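Local coordinates for protein cycloalternan-forming enzyme (Listeria monocytogenes serovar 1/2a, PDB 5F7U) that is a multidomain protein of the glycosyl hydrolase family 31 type, built round a TIM barrel, and binds glycans and magnesium ions, at residues 217-222 against 313-318; 290-295 against 723-728; 161-166 against 236-241; 612-617 against 750-755. The protein carries 1 engineered substitution. One frame throughout, in Å; residues are numbered along the deposited sequence.

Contact 1. Residues 217-222 against 313-318; sequences SEYTTA and SKVEDK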
loop_
_atom_site.group_PDB
_atom_site.type_symbol
_atom_site.label_atom_id
_atom_site.label_comp_id
_atom_site.label_asym_id
_atom_site.label_seq_id
_atom_site.Cartn_x
_atom_site.Cartn_y
_atom_site.Cartn_z
ATOM N N SER A 217 2.409 -1.529 -26.579
ATOM C CA SER A 217 1.848 -1.260 -27.894
ATOM C C SER A 217 0.492 -1.868 -27.960
ATOM O O SER A 217 0.195 -2.808 -27.226
ATOM C CB SER A 217 2.720 -1.865 -28.993
ATOM O OG SER A 217 2.878 -3.258 -28.817
ATOM N N GLU A 218 -0.319 -1.344 -28.870
ATOM C CA GLU A 218 -1.617 -1.947 -29.127
ATOM C C GLU A 218 -1.493 -3.289 -29.824
ATOM O O GLU A 218 -0.453 -3.601 -30.441
ATOM C CB GLU A 218 -2.489 -0.977 -29.919
ATOM C CG GLU A 218 -3.003 0.186 -29.067
ATOM C CD GLU A 218 -3.511 1.342 -29.924
ATOM O OE1 GLU A 218 -3.329 1.301 -31.151
ATOM O OE2 GLU A 218 -4.089 2.294 -29.363
ATOM N N TYR A 219 -2.548 -4.093 -29.709
ATOM C CA TYR A 219 -2.545 -5.432 -30.273
ATOM C C TYR A 219 -2.322 -5.398 -31.794
ATOM O O TYR A 219 -2.761 -4.453 -32.461
ATOM C CB TYR A 219 -3.793 -6.219 -29.869
ATOM C CG TYR A 219 -3.555 -7.709 -29.876
ATOM C CD1 TYR A 219 -2.722 -8.316 -28.916
ATOM C CD2 TYR A 219 -4.138 -8.523 -30.849
ATOM C CE1 TYR A 219 -2.480 -9.687 -28.936
ATOM C CE2 TYR A 219 -3.916 -9.905 -30.867
ATOM C CZ TYR A 219 -3.080 -10.483 -29.916
ATOM O OH TYR A 219 -2.862 -11.845 -29.930
ATOM N N THR A 220 -1.588 -6.401 -32.292
ATOM C CA THR A 220 -0.960 -6.378 -33.624
ATOM C C THR A 220 -1.952 -6.446 -34.766
ATOM O O THR A 220 -1.637 -6.023 -35.876
ATOM C CB THR A 220 0.094 -7.500 -33.817
ATOM O OG1 THR A 220 0.876 -7.233 -34.990
ATOM C CG2 THR A 220 -0.562 -8.893 -33.953
ATOM N N THR A 221 -3.136 -6.988 -34.502
ATOM C CA THR A 221 -4.149 -7.134 -35.539
ATOM C C THR A 221 -4.885 -5.814 -35.691
ATOM O O THR A 221 -5.722 -5.658 -36.585
ATOM C CB THR A 221 -5.146 -8.270 -35.225
ATOM O OG1 THR A 221 -5.712 -8.066 -33.933
ATOM C CG2 THR A 221 -4.455 -9.643 -35.285
ATOM N N ALA A 222 -4.545 -4.867 -34.807
ATOM C CA ALA A 222 -5.132 -3.528 -34.751
ATOM C C ALA A 222 -6.657 -3.655 -34.607
ATOM O O ALA A 222 -7.117 -4.669 -34.057
ATOM C CB ALA A 222 -4.698 -2.682 -35.948
ATOM N N SER A 313 -5.569 -12.789 -19.774
ATOM C CA SER A 313 -6.555 -13.712 -19.195
ATOM C C SER A 313 -7.398 -14.398 -20.271
ATOM O O SER A 313 -8.067 -15.394 -19.988
ATOM C CB SER A 313 -7.491 -12.933 -18.263
ATOM O OG SER A 313 -8.147 -11.916 -19.008
ATOM N N LYS A 314 -7.380 -13.861 -21.491
ATOM C CA LYS A 314 -8.173 -14.396 -22.605
ATOM C C LYS A 314 -7.243 -15.010 -23.634
ATOM O O LYS A 314 -7.358 -16.188 -23.968
ATOM C CB LYS A 314 -9.029 -13.310 -23.283
ATOM C CG LYS A 314 -9.879 -12.444 -22.356
ATOM C CD LYS A 314 -10.910 -13.245 -21.577
ATOM C CE LYS A 314 -11.834 -12.302 -20.815
ATOM N NZ LYS A 314 -12.625 -13.083 -19.829
ATOM N N VAL A 315 -6.320 -14.187 -24.120
ATOM C CA VAL A 315 -5.303 -14.566 -25.084
ATOM C C VAL A 315 -3.978 -14.331 -24.346
ATOM O O VAL A 315 -3.833 -13.330 -23.634
ATOM C CB VAL A 315 -5.404 -13.671 -26.346
ATOM C CG1 VAL A 315 -4.335 -14.027 -27.362
ATOM C CG2 VAL A 315 -6.783 -13.797 -26.993
ATOM N N GLU A 316 -3.023 -15.249 -24.512
ATOM C CA GLU A 316 -1.770 -15.241 -23.742
ATOM C C GLU A 316 -0.904 -13.986 -23.943
ATOM O O GLU A 316 -0.129 -13.637 -23.064
ATOM C CB GLU A 316 -0.952 -16.497 -24.099
ATOM C CG GLU A 316 0.211 -16.830 -23.164
ATOM C CD GLU A 316 1.549 -16.172 -23.537
ATOM O OE1 GLU A 316 1.804 -15.867 -24.733
ATOM O OE2 GLU A 316 2.373 -15.961 -22.621
ATOM N N ASP A 317 -1.012 -13.361 -25.112
ATOM C CA ASP A 317 -0.176 -12.213 -25.454
ATOM C C ASP A 317 -0.975 -10.913 -25.561
ATOM O O ASP A 317 -0.510 -9.955 -26.164
ATOM C CB ASP A 317 0.622 -12.487 -26.752
ATOM C CG ASP A 317 -0.250 -12.556 -27.997
ATOM O OD1 ASP A 317 -1.484 -12.718 -27.898
ATOM O OD2 ASP A 317 0.314 -12.477 -29.112
ATOM N N LYS A 318 -2.158 -10.877 -24.951
ATOM C CA LYS A 318 -3.021 -9.696 -25.039
ATOM C C LYS A 318 -3.442 -9.220 -23.659
ATOM O O LYS A 318 -3.869 -10.024 -22.832
ATOM C CB LYS A 318 -4.283 -10.032 -25.844
ATOM C CG LYS A 318 -5.216 -8.842 -26.104
ATOM C CD LYS A 318 -6.514 -9.253 -26.791
ATOM C CE LYS A 318 -6.265 -9.754 -28.198
ATOM N NZ LYS A 318 -7.532 -9.806 -28.989
#
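Tyr219 reaches across to Asp317 and Lys318 and is met by both. Tyr219 OH donates a hydrogen bond to Asp317 OD1 at 2.6 Å. The bond arrives on the syn side of the carboxylate, 23° out of its plane, and ring and carboxylate stand nearly perpendicular. Lys318 lies over one face of the ring. Lys318 CE sits almost above the centroid of the Tyr219 ring, 3.5 Å away, in a CH-pi contact. Lys318 NZ follows with a cation-pi contact, 4.4 Å from the Tyr219 ring centroid. The lysine chain starts out extended and bends at chi3 (-67°), which lays its end across the ring. The hydroxyl bond and the face under Lys318 make up the tight part. The loose fringe is Val315 alone, whose CG1 only brushes Tyr219 OH at 3.7 Å. On the solvent side, the first side-chain bond of Glu316 leads away. The contact as a whole is at the surface. Both segments hold type I beta turns, Tyr219 to Ala222 and Val315 to Lys318. A turn interrupting strand 214-229 thus meets the turn that leads into strand 318-327, a surface loop contact of the galactose mutarotase-like beta domain in family 31 glycosyl hydrolases.

Contact 2. Residues 290-295 against 723-728; sequences FFVSAN and MAMDYP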
loop_
_atom_site.group_PDB
_atom_site.type_symbol
_atom_site.label_atom_id
_atom_site.label_comp_id
_atom_site.label_asym_id
_atom_site.label_seq_id
_atom_site.Cartn_x
_atom_site.Cartn_y
_atom_site.Cartn_z
ATOM N N PHE A 290 -5.372 1.775 -12.250
ATOM C CA PHE A 290 -4.002 2.147 -12.532
ATOM C C PHE A 290 -3.163 0.917 -12.272
ATOM O O PHE A 290 -3.294 0.289 -11.225
ATOM C CB PHE A 290 -3.560 3.272 -11.585
ATOM C CG PHE A 290 -2.071 3.573 -11.607
ATOM C CD1 PHE A 290 -1.390 3.894 -12.801
ATOM C CD2 PHE A 290 -1.363 3.608 -10.403
ATOM C CE1 PHE A 290 -0.022 4.198 -12.790
ATOM C CE2 PHE A 290 0.013 3.918 -10.385
ATOM C CZ PHE A 290 0.675 4.213 -11.572
ATOM N N PHE A 291 -2.314 0.574 -13.231
ATOM C CA PHE A 291 -1.303 -0.446 -13.001
ATOM C C PHE A 291 0.077 0.006 -13.435
ATOM O O PHE A 291 0.220 0.899 -14.271
ATOM C CB PHE A 291 -1.673 -1.796 -13.661
ATOM C CG PHE A 291 -1.562 -1.822 -15.174
ATOM C CD1 PHE A 291 -0.320 -2.000 -15.795
ATOM C CD2 PHE A 291 -2.706 -1.721 -15.974
ATOM C CE1 PHE A 291 -0.214 -2.035 -17.176
ATOM C CE2 PHE A 291 -2.604 -1.772 -17.359
ATOM C CZ PHE A 291 -1.360 -1.924 -17.960
ATOM N N VAL A 292 1.087 -0.626 -12.856
ATOM C CA VAL A 292 2.479 -0.404 -13.246
ATOM C C VAL A 292 3.025 -1.709 -13.780
ATOM O O VAL A 292 2.851 -2.757 -13.138
ATOM C CB VAL A 292 3.317 0.065 -12.038
ATOM C CG1 VAL A 292 4.814 0.098 -12.390
ATOM C CG2 VAL A 292 2.844 1.434 -11.561
ATOM N N SER A 293 3.664 -1.644 -14.956
ATOM C CA SER A 293 4.317 -2.819 -15.530
ATOM C C SER A 293 5.804 -2.766 -15.275
ATOM O O SER A 293 6.415 -1.696 -15.348
ATOM C CB SER A 293 4.034 -2.909 -17.028
ATOM O OG SER A 293 4.959 -3.793 -17.648
ATOM N N ALA A 294 6.399 -3.935 -15.008
ATOM C CA ALA A 294 7.839 -4.021 -14.893
ATOM C C ALA A 294 8.564 -3.758 -16.231
ATOM O O ALA A 294 9.786 -3.631 -16.253
ATOM C CB ALA A 294 8.237 -5.352 -14.279
ATOM N N ASN A 295 7.811 -3.638 -17.329
ATOM C CA ASN A 295 8.350 -3.125 -18.598
ATOM C C ASN A 295 8.469 -1.604 -18.666
ATOM O O ASN A 295 8.680 -1.034 -19.737
ATOM C CB ASN A 295 7.592 -3.706 -19.802
ATOM C CG ASN A 295 7.949 -5.160 -20.031
ATOM O OD1 ASN A 295 8.718 -5.734 -19.252
ATOM N ND2 ASN A 295 7.387 -5.771 -21.058
ATOM N N MET A 723 9.500 -5.602 -4.479
ATOM C CA MET A 723 10.905 -5.486 -4.920
ATOM C C MET A 723 11.086 -4.941 -6.332
ATOM O O MET A 723 12.038 -4.206 -6.600
ATOM C CB MET A 723 11.649 -6.824 -4.782
ATOM C CG MET A 723 11.768 -7.378 -3.357
ATOM S SD MET A 723 12.574 -6.314 -2.156
ATOM C CE MET A 723 14.192 -6.120 -2.919
ATOM N N ALA A 724 10.153 -5.275 -7.225
ATOM C CA ALA A 724 10.235 -4.850 -8.626
ATOM C C ALA A 724 9.989 -3.340 -8.808
ATOM O O ALA A 724 10.245 -2.791 -9.881
ATOM C CB ALA A 724 9.284 -5.676 -9.508
ATOM N N MET A 725 9.502 -2.659 -7.766
ATOM C CA MET A 725 9.401 -1.192 -7.832
ATOM C C MET A 725 10.771 -0.547 -7.803
ATOM O O MET A 725 10.949 0.533 -8.373
ATOM C CB MET A 725 8.561 -0.617 -6.682
ATOM C CG MET A 725 7.096 -1.020 -6.687
ATOM S SD MET A 725 6.202 -0.685 -8.207
ATOM C CE MET A 725 6.186 1.100 -8.216
ATOM N N ASP A 726 11.738 -1.170 -7.128
ATOM C CA ASP A 726 13.103 -0.628 -7.112
ATOM C C ASP A 726 14.036 -1.327 -8.102
ATOM O O ASP A 726 15.097 -0.764 -8.500
ATOM C CB ASP A 726 13.710 -0.706 -5.700
ATOM C CG ASP A 726 13.098 0.283 -4.716
ATOM O OD1 ASP A 726 12.057 0.909 -5.003
ATOM O OD2 ASP A 726 13.689 0.432 -3.624
ATOM N N TYR A 727 13.670 -2.548 -8.490
ATOM C CA TYR A 727 14.540 -3.403 -9.337
ATOM C C TYR A 727 13.736 -4.046 -10.472
ATOM O O TYR A 727 13.597 -5.272 -10.519
ATOM C CB TYR A 727 15.252 -4.466 -8.484
ATOM C CG TYR A 727 16.011 -3.887 -7.327
ATOM C CD1 TYR A 727 17.314 -3.396 -7.485
ATOM C CD2 TYR A 727 15.411 -3.783 -6.074
ATOM C CE1 TYR A 727 17.997 -2.834 -6.409
ATOM C CE2 TYR A 727 16.094 -3.240 -4.994
ATOM C CZ TYR A 727 17.378 -2.758 -5.176
ATOM O OH TYR A 727 18.031 -2.204 -4.084
ATOM N N PRO A 728 13.201 -3.220 -11.401
ATOM C CA PRO A 728 12.263 -3.789 -12.366
ATOM C C PRO A 728 12.873 -4.739 -13.386
ATOM O O PRO A 728 12.150 -5.586 -13.920
ATOM C CB PRO A 728 11.689 -2.556 -13.074
ATOM C CG PRO A 728 12.716 -1.491 -12.875
ATOM C CD PRO A 728 13.260 -1.743 -11.510
#
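The end of strand 287-293, in the galactose mutarotase-like region, meets the short helix 723-726 and the loop after it, in the C-terminal domain region of this family 31 protein. Two small van der Waals contacts form the meeting, one of them between apolar side chains, with no hydrogen bond between the segments. At one, Ala294 and Pro728 lie close, with CA atoms 5.1 Å apart. Ala294 CB is 3.9 Å from Pro728 O, and Pro728 CB is 3.9 Å from Ala294 O. Each small side chain therefore sits by the carbonyl oxygen of the other residue. Pro728 O has its own partner in Arg734 NH2. At the other, Val292 CG1 comes within 4.5 Å of Met725 SD, a loose approach. The methionine chain is folded at all three torsions, and its end comes nearer to the strand than its first bond suggests. Helix 343-354 flanks this side: Gln343 touches Val292 and Pro728, and Asn344 and Val347 touch Met725. The backbone on each side is turned by local bonds. Ser293 OG accepts from Asn295 N at 2.9 Å, an ST turn just as the strand ends. Met723 O accepts from both Asp726 N and Tyr727 N in this weakly bonded turn of helix. The arrangement is a buried interdomain seam, in which a strand end of a beta domain meets a short helix and, more closely, the loop that follows it.

Contact 3. Residues 161-166 against 236-241; sequences MELSPT and NQYQNN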
loop_
_atom_site.group_PDB
_atom_site.type_symbol
_atom_site.label_atom_id
_atom_site.label_comp_id
_atom_site.label_asym_id
_atom_site.label_seq_id
_atom_site.Cartn_x
_atom_site.Cartn_y
_atom_site.Cartn_z
ATOM N N MET A 161 -4.288 9.997 -23.915
ATOM C CA MET A 161 -5.145 9.714 -25.069
ATOM C C MET A 161 -6.592 10.003 -24.746
ATOM O O MET A 161 -7.081 9.536 -23.734
ATOM C CB MET A 161 -5.074 8.226 -25.406
ATOM C CG MET A 161 -4.180 7.905 -26.561
ATOM S SD MET A 161 -2.483 8.107 -26.068
ATOM C CE MET A 161 -2.317 6.584 -25.111
ATOM N N GLU A 162 -7.273 10.736 -25.634
ATOM C CA GLU A 162 -8.675 11.053 -25.414
ATOM C C GLU A 162 -9.415 10.738 -26.696
ATOM O O GLU A 162 -9.123 11.314 -27.762
ATOM C CB GLU A 162 -8.864 12.513 -25.005
ATOM C CG GLU A 162 -8.333 12.822 -23.607
ATOM C CD GLU A 162 -8.349 14.307 -23.328
ATOM O OE1 GLU A 162 -7.422 15.030 -23.765
ATOM O OE2 GLU A 162 -9.317 14.745 -22.695
ATOM N N LEU A 163 -10.323 9.769 -26.612
ATOM C CA LEU A 163 -11.043 9.328 -27.812
ATOM C C LEU A 163 -12.475 9.848 -27.757
ATOM O O LEU A 163 -13.188 9.613 -26.764
ATOM C CB LEU A 163 -11.042 7.795 -27.900
ATOM C CG LEU A 163 -11.897 7.228 -29.046
ATOM C CD1 LEU A 163 -11.229 7.433 -30.419
ATOM C CD2 LEU A 163 -12.194 5.757 -28.769
ATOM N N SER A 164 -12.878 10.526 -28.836
ATOM C CA SER A 164 -14.266 10.954 -29.073
ATOM C C SER A 164 -14.813 10.144 -30.263
ATOM O O SER A 164 -14.513 10.483 -31.416
ATOM C CB SER A 164 -14.281 12.461 -29.435
ATOM O OG SER A 164 -15.596 12.912 -29.745
ATOM N N PRO A 165 -15.612 9.088 -30.002
ATOM C CA PRO A 165 -16.158 8.276 -31.110
ATOM C C PRO A 165 -16.917 9.086 -32.169
ATOM O O PRO A 165 -16.760 8.816 -33.355
ATOM C CB PRO A 165 -17.097 7.318 -30.387
ATOM C CG PRO A 165 -16.342 7.046 -29.107
ATOM C CD PRO A 165 -15.884 8.440 -28.697
ATOM N N THR A 166 -17.714 10.065 -31.739
ATOM C CA THR A 166 -18.468 10.919 -32.683
ATOM C C THR A 166 -17.639 12.059 -33.280
ATOM O O THR A 166 -18.053 12.664 -34.281
ATOM C CB THR A 166 -19.719 11.546 -32.039
ATOM O OG1 THR A 166 -19.318 12.498 -31.037
ATOM C CG2 THR A 166 -20.622 10.463 -31.420
ATOM N N ASN A 236 -22.063 2.642 -24.514
ATOM C CA ASN A 236 -22.166 1.947 -23.220
ATOM C C ASN A 236 -20.860 1.411 -22.671
ATOM O O ASN A 236 -20.765 1.108 -21.465
ATOM C CB ASN A 236 -23.195 0.795 -23.279
ATOM C CG ASN A 236 -24.632 1.298 -23.275
ATOM O OD1 ASN A 236 -24.890 2.439 -22.900
ATOM N ND2 ASN A 236 -25.571 0.448 -23.670
ATOM N N GLN A 237 -19.872 1.252 -23.549
ATOM C CA GLN A 237 -18.564 0.730 -23.126
ATOM C C GLN A 237 -17.472 1.165 -24.083
ATOM O O GLN A 237 -17.754 1.475 -25.241
ATOM C CB GLN A 237 -18.566 -0.806 -23.076
ATOM C CG GLN A 237 -19.281 -1.453 -21.892
ATOM C CD GLN A 237 -18.975 -2.935 -21.758
ATOM O OE1 GLN A 237 -18.799 -3.648 -22.767
ATOM N NE2 GLN A 237 -18.919 -3.417 -20.508
ATOM N N TYR A 238 -16.229 1.179 -23.585
ATOM C CA TYR A 238 -15.046 1.392 -24.405
ATOM C C TYR A 238 -14.092 0.240 -24.196
ATOM O O TYR A 238 -14.106 -0.390 -23.145
ATOM C CB TYR A 238 -14.291 2.633 -23.935
ATOM C CG TYR A 238 -14.881 3.946 -24.342
ATOM C CD1 TYR A 238 -14.738 4.407 -25.658
ATOM C CD2 TYR A 238 -15.541 4.762 -23.407
ATOM C CE1 TYR A 238 -15.250 5.641 -26.043
ATOM C CE2 TYR A 238 -16.070 6.005 -23.792
ATOM C CZ TYR A 238 -15.921 6.435 -25.103
ATOM O OH TYR A 238 -16.417 7.665 -25.503
ATOM N N GLN A 239 -13.236 -0.016 -25.178
ATOM C CA GLN A 239 -12.117 -0.949 -24.944
ATOM C C GLN A 239 -10.884 -0.546 -25.730
ATOM O O GLN A 239 -10.983 0.125 -26.766
ATOM C CB GLN A 239 -12.514 -2.399 -25.298
ATOM C CG GLN A 239 -12.717 -2.648 -26.791
ATOM C CD GLN A 239 -13.004 -4.111 -27.062
ATOM O OE1 GLN A 239 -12.096 -4.941 -27.084
ATOM N NE2 GLN A 239 -14.272 -4.443 -27.238
ATOM N N ASN A 240 -9.726 -0.955 -25.215
ATOM C CA ASN A 240 -8.521 -1.040 -26.028
ATOM C C ASN A 240 -7.767 -2.330 -25.675
ATOM O O ASN A 240 -7.999 -2.934 -24.612
ATOM C CB ASN A 240 -7.637 0.207 -25.894
ATOM C CG ASN A 240 -6.775 0.447 -27.145
ATOM O OD1 ASN A 240 -6.744 -0.383 -28.063
ATOM N ND2 ASN A 240 -6.085 1.576 -27.187
ATOM N N ASN A 241 -6.915 -2.764 -26.596
ATOM C CA ASN A 241 -6.240 -4.050 -26.517
ATOM C C ASN A 241 -4.796 -3.867 -26.876
ATOM O O ASN A 241 -4.480 -3.160 -27.832
ATOM C CB ASN A 241 -6.886 -5.044 -27.499
ATOM C CG ASN A 241 -8.346 -5.316 -27.159
ATOM O OD1 ASN A 241 -8.654 -6.254 -26.422
ATOM N ND2 ASN A 241 -9.245 -4.474 -27.666
#
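The end of strand 158-164, with the loop after it, faces strand 235-243 without backbone hydrogen bonds: the closest CA atoms, of Leu163 and Tyr238, are 9.5 Å apart, and side chains fill the distance. Tyr238 spans most of it. Its CG lies anti to the carbonyl carbon (chi1 -77°), and the ring extends toward Pro165 and Leu163. Pro165, just past the end of its strand, comes from the opposite direction and meets the ring at its edge. Pro165 CG is 3.5 Å from Tyr238 CE1, and Pro165 CD is 3.3 Å from Tyr238 OH. The CD atom lies in the plane of the ring, so the proline abuts the hydroxyl end and does not stack on a face. Leu163 touches more loosely and from an oblique side, with CD2 4.1 Å from Tyr238 CE1. Its CG is anti to the backbone N (chi1 174°). The phenol hydroxyl is not left to these apolar groups, since Tyr238 OH also hydrogen-bonds Asn331 O. All three touching residues are buried. In the galactose mutarotase-like region, strand 158-164 pairs with strand 333-338, and strand 235-243 lies between strands 214-229 and 318-327. Side chains of strands 333-338 and 214-229 pack against the contact: Leu333 touches Tyr238, Leu225 lies against Leu163, and Trp227 against Pro165.

Contact 4. Residues 612-617 against 750-755; sequences ASLKAG and PIVQEG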
loop_
_atom_site.group_PDB
_atom_site.type_symbol
_atom_site.label_atom_id
_atom_site.label_comp_id
_atom_site.label_asym_id
_atom_site.label_seq_id
_atom_site.Cartn_x
_atom_site.Cartn_y
_atom_site.Cartn_z
ATOM N N ALA A 612 -2.227 -12.557 2.727
ATOM C CA ALA A 612 -3.105 -11.711 1.910
ATOM C C ALA A 612 -2.963 -10.226 2.295
ATOM O O ALA A 612 -2.990 -9.348 1.429
ATOM C CB ALA A 612 -4.547 -12.167 2.031
ATOM N N SER A 613 -2.784 -9.941 3.591
ATOM C CA SER A 613 -2.569 -8.568 4.041
ATOM C C SER A 613 -1.306 -7.976 3.400
ATOM O O SER A 613 -1.313 -6.827 2.940
ATOM C CB SER A 613 -2.429 -8.528 5.571
ATOM O OG SER A 613 -3.610 -8.994 6.211
ATOM N N LEU A 614 -0.236 -8.761 3.370
ATOM C CA LEU A 614 0.995 -8.247 2.781
ATOM C C LEU A 614 0.806 -7.954 1.274
ATOM O O LEU A 614 1.269 -6.923 0.774
ATOM C CB LEU A 614 2.188 -9.168 3.084
ATOM C CG LEU A 614 3.580 -8.757 2.597
ATOM C CD1 LEU A 614 3.905 -7.292 2.924
ATOM C CD2 LEU A 614 4.598 -9.691 3.231
ATOM N N LYS A 615 0.101 -8.844 0.564
ATOM C CA LYS A 615 -0.227 -8.567 -0.850
ATOM C C LYS A 615 -1.026 -7.279 -1.011
ATOM O O LYS A 615 -0.763 -6.453 -1.933
ATOM C CB LYS A 615 -0.966 -9.760 -1.467
ATOM C CG LYS A 615 -0.061 -10.999 -1.542
ATOM C CD LYS A 615 -0.852 -12.214 -2.003
ATOM C CE LYS A 615 -0.106 -13.497 -1.696
ATOM N NZ LYS A 615 -0.901 -14.715 -2.105
ATOM N N ALA A 616 -1.967 -7.071 -0.092
ATOM C CA ALA A 616 -2.810 -5.878 -0.109
ATOM C C ALA A 616 -1.969 -4.610 0.087
ATOM O O ALA A 616 -2.168 -3.630 -0.623
ATOM C CB ALA A 616 -3.885 -5.977 0.971
ATOM N N GLY A 617 -1.018 -4.636 1.034
ATOM C CA GLY A 617 -0.143 -3.467 1.259
ATOM C C GLY A 617 0.788 -3.186 0.091
ATOM O O GLY A 617 1.003 -2.023 -0.276
ATOM N N PRO A 750 9.604 -10.521 6.182
ATOM C CA PRO A 750 8.879 -11.150 7.285
ATOM C C PRO A 750 8.641 -12.635 7.023
ATOM O O PRO A 750 8.686 -13.078 5.870
ATOM C CB PRO A 750 7.563 -10.380 7.325
ATOM C CG PRO A 750 7.342 -9.954 5.928
ATOM C CD PRO A 750 8.729 -9.634 5.386
ATOM N N ILE A 751 8.457 -13.394 8.094
ATOM C CA ILE A 751 8.171 -14.819 7.968
ATOM C C ILE A 751 6.654 -14.940 8.021
ATOM O O ILE A 751 6.036 -14.710 9.082
ATOM C CB ILE A 751 8.848 -15.659 9.087
ATOM C CG1 ILE A 751 10.359 -15.804 8.861
ATOM C CG2 ILE A 751 8.302 -17.089 9.074
ATOM C CD1 ILE A 751 11.205 -14.578 9.129
ATOM N N VAL A 752 6.051 -15.279 6.877
ATOM C CA VAL A 752 4.579 -15.307 6.777
ATOM C C VAL A 752 4.059 -16.725 6.552
ATOM O O VAL A 752 2.901 -16.921 6.155
ATOM C CB VAL A 752 4.045 -14.359 5.676
ATOM C CG1 VAL A 752 4.472 -12.920 5.969
ATOM C CG2 VAL A 752 4.552 -14.801 4.307
ATOM N N GLN A 753 4.915 -17.704 6.824
ATOM C CA GLN A 753 4.535 -19.119 6.727
ATOM C C GLN A 753 4.609 -19.774 8.085
ATOM O O GLN A 753 5.591 -19.621 8.804
ATOM C CB GLN A 753 5.455 -19.862 5.764
ATOM C CG GLN A 753 5.408 -19.326 4.339
ATOM C CD GLN A 753 6.428 -19.989 3.444
ATOM O OE1 GLN A 753 6.709 -21.184 3.590
ATOM N NE2 GLN A 753 7.007 -19.224 2.516
ATOM N N GLU A 754 3.535 -20.476 8.428
ATOM C CA GLU A 754 3.428 -21.206 9.685
ATOM C C GLU A 754 4.527 -22.271 9.799
ATOM O O GLU A 754 4.775 -23.027 8.852
ATOM C CB GLU A 754 2.052 -21.843 9.763
ATOM C CG GLU A 754 1.645 -22.363 11.142
ATOM C CD GLU A 754 0.261 -23.012 11.134
ATOM O OE1 GLU A 754 -0.563 -22.723 10.244
ATOM O OE2 GLU A 754 -0.019 -23.852 12.009
ATOM N N GLY A 755 5.188 -22.306 10.955
ATOM C CA GLY A 755 6.271 -23.259 11.232
ATOM C C GLY A 755 7.625 -22.959 10.602
ATOM O O GLY A 755 8.575 -23.704 10.806
#
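Leu614 meets Pro750 and Val752 through a single methyl group. Leu614 CD2 is 3.9 Å from Pro750 CG and 4.2 Å from Val752 CG1. The leucine and proline side chains approach at a slant. All three residues are buried, and their first side-chain bonds point toward the opposite segment. The contact is purely apolar and small, about 79 Å² in all. Leu614 has CG anti to its amide nitrogen (chi1 -177°), which carries the branch out from the helix toward the loop. In the next shell, Met651 of helix 642-653 and Tyr740 of strand 740-742 each touch both Leu614 and Pro750, while Phe610 and Glu738 touch Val752. Polar bonds lie further out. Pro750 O is bonded by Lys759 NZ, and Val752 O by Gln611 NE2 from the same helix as Leu614, a second tie between loop and helix. Helix 607-622 belongs to the TIM-barrel region, and the loop between strands 746-748 and 758-763 to the C-terminal domain region. The result is a small apolar interface between a barrel helix and a beta domain of a family 31 glycosyl hydrolase.

Contacts 1 and 3 lie in the galactose mutarotase-like region, with centres about 17 Å apart. They touch directly: Tyr219 N lies 2.9 Å from Asn241 O, a probable hydrogen bond between neighbouring strands 214-229 and 235-243. Contact 2 has its centre about 20 Å from that of contact 1 and uses strand 287-293 of the same region, which it joins to the C-terminal domain region. Contact 4, centred about 20 Å from contact 2, joins that C-terminal region to the TIM barrel. Along the chain the segments of contacts 1 and 3 alternate, as do those of 1 and 2 and of 2 and 4. The C-terminal domain region thus meets both the galactose mutarotase-like region and the TIM barrel.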